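Local atomic coordinates of ribonucleoside triphosphate reductase (Lactobacillus leichmannii, PDB entry 1L1L), a protein that reduces ribonucleoside triphosphates to 2'-deoxyribonucleoside triphosphates, as a monomeric, allosterically regulated, adenosylcobalamin-dependent (class II) ribonucleotide reductase. Residues I5-S8 / A9-D13; L209-D212 / A213-Y217. All blocks are in the same frame, centred on the assembly; numbering follows the deposited sequence.

Contact 1: I5-S8 / A9-D13; sequences ISLS and AEFID
L7, next to last in the extended segment 5-8, puts its CD2 methyl against the ring of F11, four residues on, and opens a compact example of how a loop enters a helix. The methyl meets the aromatic ring obliquely, 4.0 Å from F11 CD2 and equally near F11 CE2. With chi1 171°, F11 carries its ring anti to its own backbone N, back toward the incoming loop. S8 follows as the N-cap. Its OG accepts from F11 N at 3.2 Å with a fairly straight N-H...O angle of 150°; the hydroxyl stands between the backbone N and carbonyl carbon of S8 (chi1 66°), which turns it over the helix start. The carbonyl of the same residue begins the regular helical ladder: I12 N donates to S8 O at 3.1 Å, in the carbonyl plane, while F11 N adds only a weak, bent bond to that oxygen. The aliphatic chain of I12 runs close by S8 O, its CG1 3.3 Å away. Thus one serine supplies both the cap of helix 9-18 and its first i to i+4 bond. Helices 48-60 and 72-90 flank the junction: V56 and Y86 receive L7, Y86 also touches I12, and E83 meets F11. E57 and K53 of helix 48-60 hydrogen-bond to L7 N and L7 O respectively, so the loop is tied to that helix by its backbone.

Contact 2: L209-D212 / A213-Y217; sequences LVQD and ADSIY
D212 O accepts from S215 N at 3.1 Å, the bond that closes a type I beta turn over D212-S215 and illustrates how an aspartate at a turn's first position can serve the amides after it. The N-H is well directed, at 159°, yet it comes from above the carbonyl plane, 47° out of it. Around this bond the carboxylate of D212 builds a looser network through OD1: D214 N lies 3.0 Å from D212 OD1 in a weak, bent bond, S215 N is a second weak donor to it, and S215 OG makes a third, long and weak hydrogen bond at 3.5 Å. This resembles an Asx turn laid over the beta turn, though its defining bond is weak. A chi1 of 59° sets the carboxylate of D212 between its main-chain N and C atoms, folded over the amides. Its other oxygen, OD2, forms a salt bridge with K249, probably the stronger restraint on the group. Farther out the packing thins: Q211 CG comes 4.4 Å from S215 CB, and the extended chain of Q211 brings NE2 equally close to Y217 CB, oblique to the ring. Y217 OH is hydrogen-bonded to D253. Beyond the turn the chain enters strand 216-219, outermost in a three-stranded parallel sheet; I216 pairs through its backbone with K249 and I251 of strand 249-253, against which S215 and Q211 also rest.

Both contacts show a polar side chain held back over amides just downstream in sequence, but they serve different elements: contact 1 starts a helix, whereas contact 2 turns the chain into a strand. They are remote from each other, with centres about 61 Å apart and nearest atoms about 45 Å, and their centres lie about 31 and 42 Å from the centre of the single chain. Contact 1 belongs to the sequence range of the ribonucleotide reductase alpha domain; contact 2 falls in the range of the insertion domain of B12-dependent reductases. Neither contains C119 or C419, linked by a disulfide in this crystal and probably the redox-active pair of the active site.

Contact 1: I5-S8 / A9-D13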
ATOM      1  N   ILE A   5      18.351  20.963  -8.564  1.00 46.09           N
ATOM      2  CA  ILE A   5      17.254  21.426  -9.403  1.00 45.46           C
ATOM      3  C   ILE A   5      16.141  21.995  -8.537  1.00 45.45           C
ATOM      4  O   ILE A   5      15.825  21.450  -7.480  1.00 45.50           O
ATOM      5  CB  ILE A   5      16.677  20.272 -10.247  1.00 45.18           C
ATOM      6  CG1 ILE A   5      17.799  19.606 -11.054  1.00 45.88           C
ATOM      7  CG2 ILE A   5      15.581  20.788 -11.163  1.00 45.06           C
ATOM      8  CD1 ILE A   5      18.530  20.542 -12.021  1.00 45.62           C
ATOM      9  N   SER A   6      15.551  23.097  -8.981  1.00 44.97           N
ATOM     10  CA  SER A   6      14.470  23.718  -8.227  1.00 44.79           C
ATOM     11  C   SER A   6      13.545  24.516  -9.132  1.00 43.97           C
ATOM     12  O   SER A   6      13.910  24.872 -10.256  1.00 43.63           O
ATOM     13  CB  SER A   6      15.036  24.621  -7.131  1.00 45.72           C
ATOM     14  OG  SER A   6      15.936  25.574  -7.666  1.00 47.87           O
ATOM     15  N   LEU A   7      12.340  24.772  -8.632  1.00 42.64           N
ATOM     16  CA  LEU A   7      11.335  25.524  -9.359  1.00 41.93           C
ATOM     17  C   LEU A   7      11.303  26.938  -8.779  1.00 41.60           C
ATOM     18  O   LEU A   7      11.404  27.123  -7.566  1.00 41.22           O
ATOM     19  CB  LEU A   7       9.969  24.838  -9.219  1.00 41.92           C
ATOM     20  CG  LEU A   7       9.901  23.410  -9.789  1.00 42.08           C
ATOM     21  CD1 LEU A   7       8.615  22.721  -9.354  1.00 40.66           C
ATOM     22  CD2 LEU A   7       9.992  23.458 -11.315  1.00 40.40           C
ATOM     23  N   SER A   8      11.185  27.934  -9.650  1.00 40.99           N
ATOM     24  CA  SER A   8      11.171  29.322  -9.208  1.00 40.53           C
ATOM     25  C   SER A   8       9.772  29.785  -8.863  1.00 40.36           C
ATOM     26  O   SER A   8       8.787  29.250  -9.375  1.00 40.65           O
ATOM     27  CB  SER A   8      11.735  30.222 -10.306  1.00 39.67           C
ATOM     28  OG  SER A   8      10.882  30.209 -11.434  1.00 39.80           O
ATOM     29  N   ALA A   9       9.687  30.794  -8.002  1.00 40.89           N
ATOM     30  CA  ALA A   9       8.398  31.342  -7.597  1.00 41.02           C
ATOM     31  C   ALA A   9       7.683  31.886  -8.824  1.00 41.20           C
ATOM     32  O   ALA A   9       6.459  31.782  -8.952  1.00 41.18           O
ATOM     33  CB  ALA A   9       8.599  32.450  -6.576  1.00 40.57           C
ATOM     34  N   GLU A  10       8.463  32.465  -9.731  1.00 41.87           N
ATOM     35  CA  GLU A  10       7.922  33.035 -10.956  1.00 41.84           C
ATOM     36  C   GLU A  10       7.194  31.976 -11.766  1.00 41.22           C
ATOM     37  O   GLU A  10       6.129  32.229 -12.324  1.00 40.42           O
ATOM     38  CB  GLU A  10       9.050  33.647 -11.794  1.00 43.52           C
ATOM     39  CG  GLU A  10       8.566  34.395 -13.024  1.00 45.63           C
ATOM     40  CD  GLU A  10       9.697  35.075 -13.782  1.00 46.29           C
ATOM     41  OE1 GLU A  10      10.393  35.926 -13.183  1.00 47.57           O
ATOM     42  OE2 GLU A  10       9.886  34.759 -14.976  1.00 47.50           O
ATOM     43  N   PHE A  11       7.776  30.783 -11.825  1.00 41.28           N
ATOM     44  CA  PHE A  11       7.164  29.689 -12.566  1.00 41.21           C
ATOM     45  C   PHE A  11       5.896  29.186 -11.873  1.00 40.96           C
ATOM     46  O   PHE A  11       4.871  28.947 -12.519  1.00 40.34           O
ATOM     47  CB  PHE A  11       8.155  28.531 -12.720  1.00 41.07           C
ATOM     48  CG  PHE A  11       7.533  27.289 -13.281  1.00 41.66           C
ATOM     49  CD1 PHE A  11       7.086  27.254 -14.597  1.00 40.90           C
ATOM     50  CD2 PHE A  11       7.335  26.173 -12.474  1.00 41.88           C
ATOM     51  CE1 PHE A  11       6.445  26.129 -15.107  1.00 41.62           C
ATOM     52  CE2 PHE A  11       6.694  25.040 -12.972  1.00 41.93           C
ATOM     53  CZ  PHE A  11       6.247  25.018 -14.293  1.00 41.58           C
ATOM     54  N   ILE A  12       5.968  29.025 -10.558  1.00 41.22           N
ATOM     55  CA  ILE A  12       4.822  28.542  -9.793  1.00 41.45           C
ATOM     56  C   ILE A  12       3.615  29.457  -9.980  1.00 41.73           C
ATOM     57  O   ILE A  12       2.537  29.000 -10.369  1.00 41.42           O
ATOM     58  CB  ILE A  12       5.172  28.443  -8.303  1.00 42.17           C
ATOM     59  CG1 ILE A  12       6.355  27.489  -8.126  1.00 41.72           C
ATOM     60  CG2 ILE A  12       3.957  27.968  -7.510  1.00 42.19           C
ATOM     61  CD1 ILE A  12       7.027  27.585  -6.780  1.00 43.35           C
ATOM     62  N   ASP A  13       3.802  30.749  -9.715  1.00 42.36           N
ATOM     63  CA  ASP A  13       2.728  31.727  -9.876  1.00 42.47           C
ATOM     64  C   ASP A  13       2.103  31.656 -11.265  1.00 41.54           C
ATOM     65  O   ASP A  13       0.904  31.876 -11.421  1.00 41.63           O
ATOM     66  CB  ASP A  13       3.244  33.148  -9.641  1.00 44.45           C
ATOM     67  CG  ASP A  13       3.626  33.400  -8.202  1.00 46.74           C
ATOM     68  OD1 ASP A  13       2.852  33.003  -7.302  1.00 48.43           O
ATOM     69  OD2 ASP A  13       4.694  34.005  -7.969  1.00 48.37           O
TER

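Contact 2: L209-D212 / A213-Y217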
ATOM      1  N   LEU A 209      12.917  -7.170  39.077  1.00 60.87           N
ATOM      2  CA  LEU A 209      13.796  -7.900  38.170  1.00 61.02           C
ATOM      3  C   LEU A 209      14.637  -8.991  38.832  1.00 61.60           C
ATOM      4  O   LEU A 209      15.344  -8.750  39.814  1.00 61.75           O
ATOM      5  CB  LEU A 209      14.723  -6.924  37.436  1.00 60.56           C
ATOM      6  CG  LEU A 209      15.668  -7.554  36.407  1.00 60.28           C
ATOM      7  CD1 LEU A 209      14.857  -8.238  35.310  1.00 60.57           C
ATOM      8  CD2 LEU A 209      16.568  -6.486  35.813  1.00 60.01           C
ATOM      9  N   VAL A 210      14.555 -10.195  38.277  1.00 62.03           N
ATOM     10  CA  VAL A 210      15.317 -11.329  38.780  1.00 62.72           C
ATOM     11  C   VAL A 210      16.443 -11.613  37.794  1.00 63.05           C
ATOM     12  O   VAL A 210      16.214 -12.179  36.726  1.00 63.14           O
ATOM     13  CB  VAL A 210      14.432 -12.588  38.909  1.00 62.79           C
ATOM     14  CG1 VAL A 210      15.263 -13.758  39.412  1.00 62.80           C
ATOM     15  CG2 VAL A 210      13.269 -12.311  39.854  1.00 63.37           C
ATOM     16  N   GLN A 211      17.657 -11.212  38.147  1.00 63.50           N
ATOM     17  CA  GLN A 211      18.801 -11.427  37.273  1.00 64.13           C
ATOM     18  C   GLN A 211      19.905 -12.240  37.932  1.00 64.30           C
ATOM     19  O   GLN A 211      19.981 -12.340  39.156  1.00 64.55           O
ATOM     20  CB  GLN A 211      19.375 -10.081  36.811  1.00 64.44           C
ATOM     21  CG  GLN A 211      20.727 -10.185  36.106  1.00 65.13           C
ATOM     22  CD  GLN A 211      21.266  -8.840  35.652  1.00 65.43           C
ATOM     23  OE1 GLN A 211      21.321  -7.886  36.431  1.00 65.91           O
ATOM     24  NE2 GLN A 211      21.678  -8.762  34.386  1.00 64.88           N
ATOM     25  N   ASP A 212      20.747 -12.828  37.092  1.00 64.25           N
ATOM     26  CA  ASP A 212      21.884 -13.613  37.536  1.00 64.42           C
ATOM     27  C   ASP A 212      22.981 -13.419  36.493  1.00 64.05           C
ATOM     28  O   ASP A 212      22.713 -12.976  35.376  1.00 64.03           O
ATOM     29  CB  ASP A 212      21.504 -15.097  37.686  1.00 65.06           C
ATOM     30  CG  ASP A 212      21.006 -15.721  36.392  1.00 65.94           C
ATOM     31  OD1 ASP A 212      21.798 -15.822  35.428  1.00 66.56           O
ATOM     32  OD2 ASP A 212      19.821 -16.117  36.342  1.00 66.14           O
ATOM     33  N   ALA A 213      24.214 -13.739  36.866  1.00 63.62           N
ATOM     34  CA  ALA A 213      25.367 -13.575  35.986  1.00 63.06           C
ATOM     35  C   ALA A 213      25.233 -14.125  34.562  1.00 62.43           C
ATOM     36  O   ALA A 213      25.758 -13.536  33.616  1.00 62.36           O
ATOM     37  CB  ALA A 213      26.604 -14.178  36.656  1.00 63.42           C
ATOM     38  N   ASP A 214      24.530 -15.244  34.409  1.00 61.84           N
ATOM     39  CA  ASP A 214      24.371 -15.891  33.103  1.00 61.00           C
ATOM     40  C   ASP A 214      23.340 -15.278  32.143  1.00 59.67           C
ATOM     41  O   ASP A 214      23.334 -15.592  30.950  1.00 59.35           O
ATOM     42  CB  ASP A 214      24.054 -17.378  33.314  1.00 62.02           C
ATOM     43  CG  ASP A 214      23.836 -18.122  32.009  1.00 63.13           C
ATOM     44  OD1 ASP A 214      24.733 -18.078  31.133  1.00 63.89           O
ATOM     45  OD2 ASP A 214      22.767 -18.754  31.862  1.00 63.72           O
ATOM     46  N   SER A 215      22.475 -14.407  32.654  1.00 57.76           N
ATOM     47  CA  SER A 215      21.452 -13.784  31.822  1.00 56.16           C
ATOM     48  C   SER A 215      22.008 -12.910  30.702  1.00 54.62           C
ATOM     49  O   SER A 215      23.056 -12.282  30.844  1.00 54.49           O
ATOM     50  CB  SER A 215      20.513 -12.937  32.684  1.00 56.39           C
ATOM     51  OG  SER A 215      19.747 -13.744  33.557  1.00 57.38           O
ATOM     52  N   ILE A 216      21.297 -12.887  29.579  1.00 52.84           N
ATOM     53  CA  ILE A 216      21.682 -12.054  28.445  1.00 51.01           C
ATOM     54  C   ILE A 216      20.909 -10.765  28.677  1.00 49.21           C
ATOM     55  O   ILE A 216      19.708 -10.797  28.948  1.00 48.74           O
ATOM     56  CB  ILE A 216      21.250 -12.674  27.102  1.00 51.61           C
ATOM     57  CG1 ILE A 216      21.868 -14.067  26.952  1.00 52.27           C
ATOM     58  CG2 ILE A 216      21.690 -11.777  25.949  1.00 51.81           C
ATOM     59  CD1 ILE A 216      21.376 -14.837  25.735  1.00 52.55           C
ATOM     60  N   TYR A 217      21.599  -9.635  28.590  1.00 47.64           N
ATOM     61  CA  TYR A 217      20.964  -8.348  28.830  1.00 45.87           C
ATOM     62  C   TYR A 217      21.170  -7.367  27.683  1.00 44.92           C
ATOM     63  O   TYR A 217      22.279  -7.230  27.164  1.00 45.03           O
ATOM     64  CB  TYR A 217      21.503  -7.772  30.143  1.00 45.95           C
ATOM     65  CG  TYR A 217      21.129  -6.334  30.406  1.00 45.37           C
ATOM     66  CD1 TYR A 217      21.842  -5.291  29.813  1.00 45.04           C
ATOM     67  CD2 TYR A 217      20.057  -6.015  31.241  1.00 45.11           C
ATOM     68  CE1 TYR A 217      21.497  -3.967  30.041  1.00 44.71           C
ATOM     69  CE2 TYR A 217      19.703  -4.688  31.476  1.00 45.07           C
ATOM     70  CZ  TYR A 217      20.429  -3.671  30.871  1.00 44.49           C
ATOM     71  OH  TYR A 217      20.085  -2.359  31.088  1.00 45.05           O
TER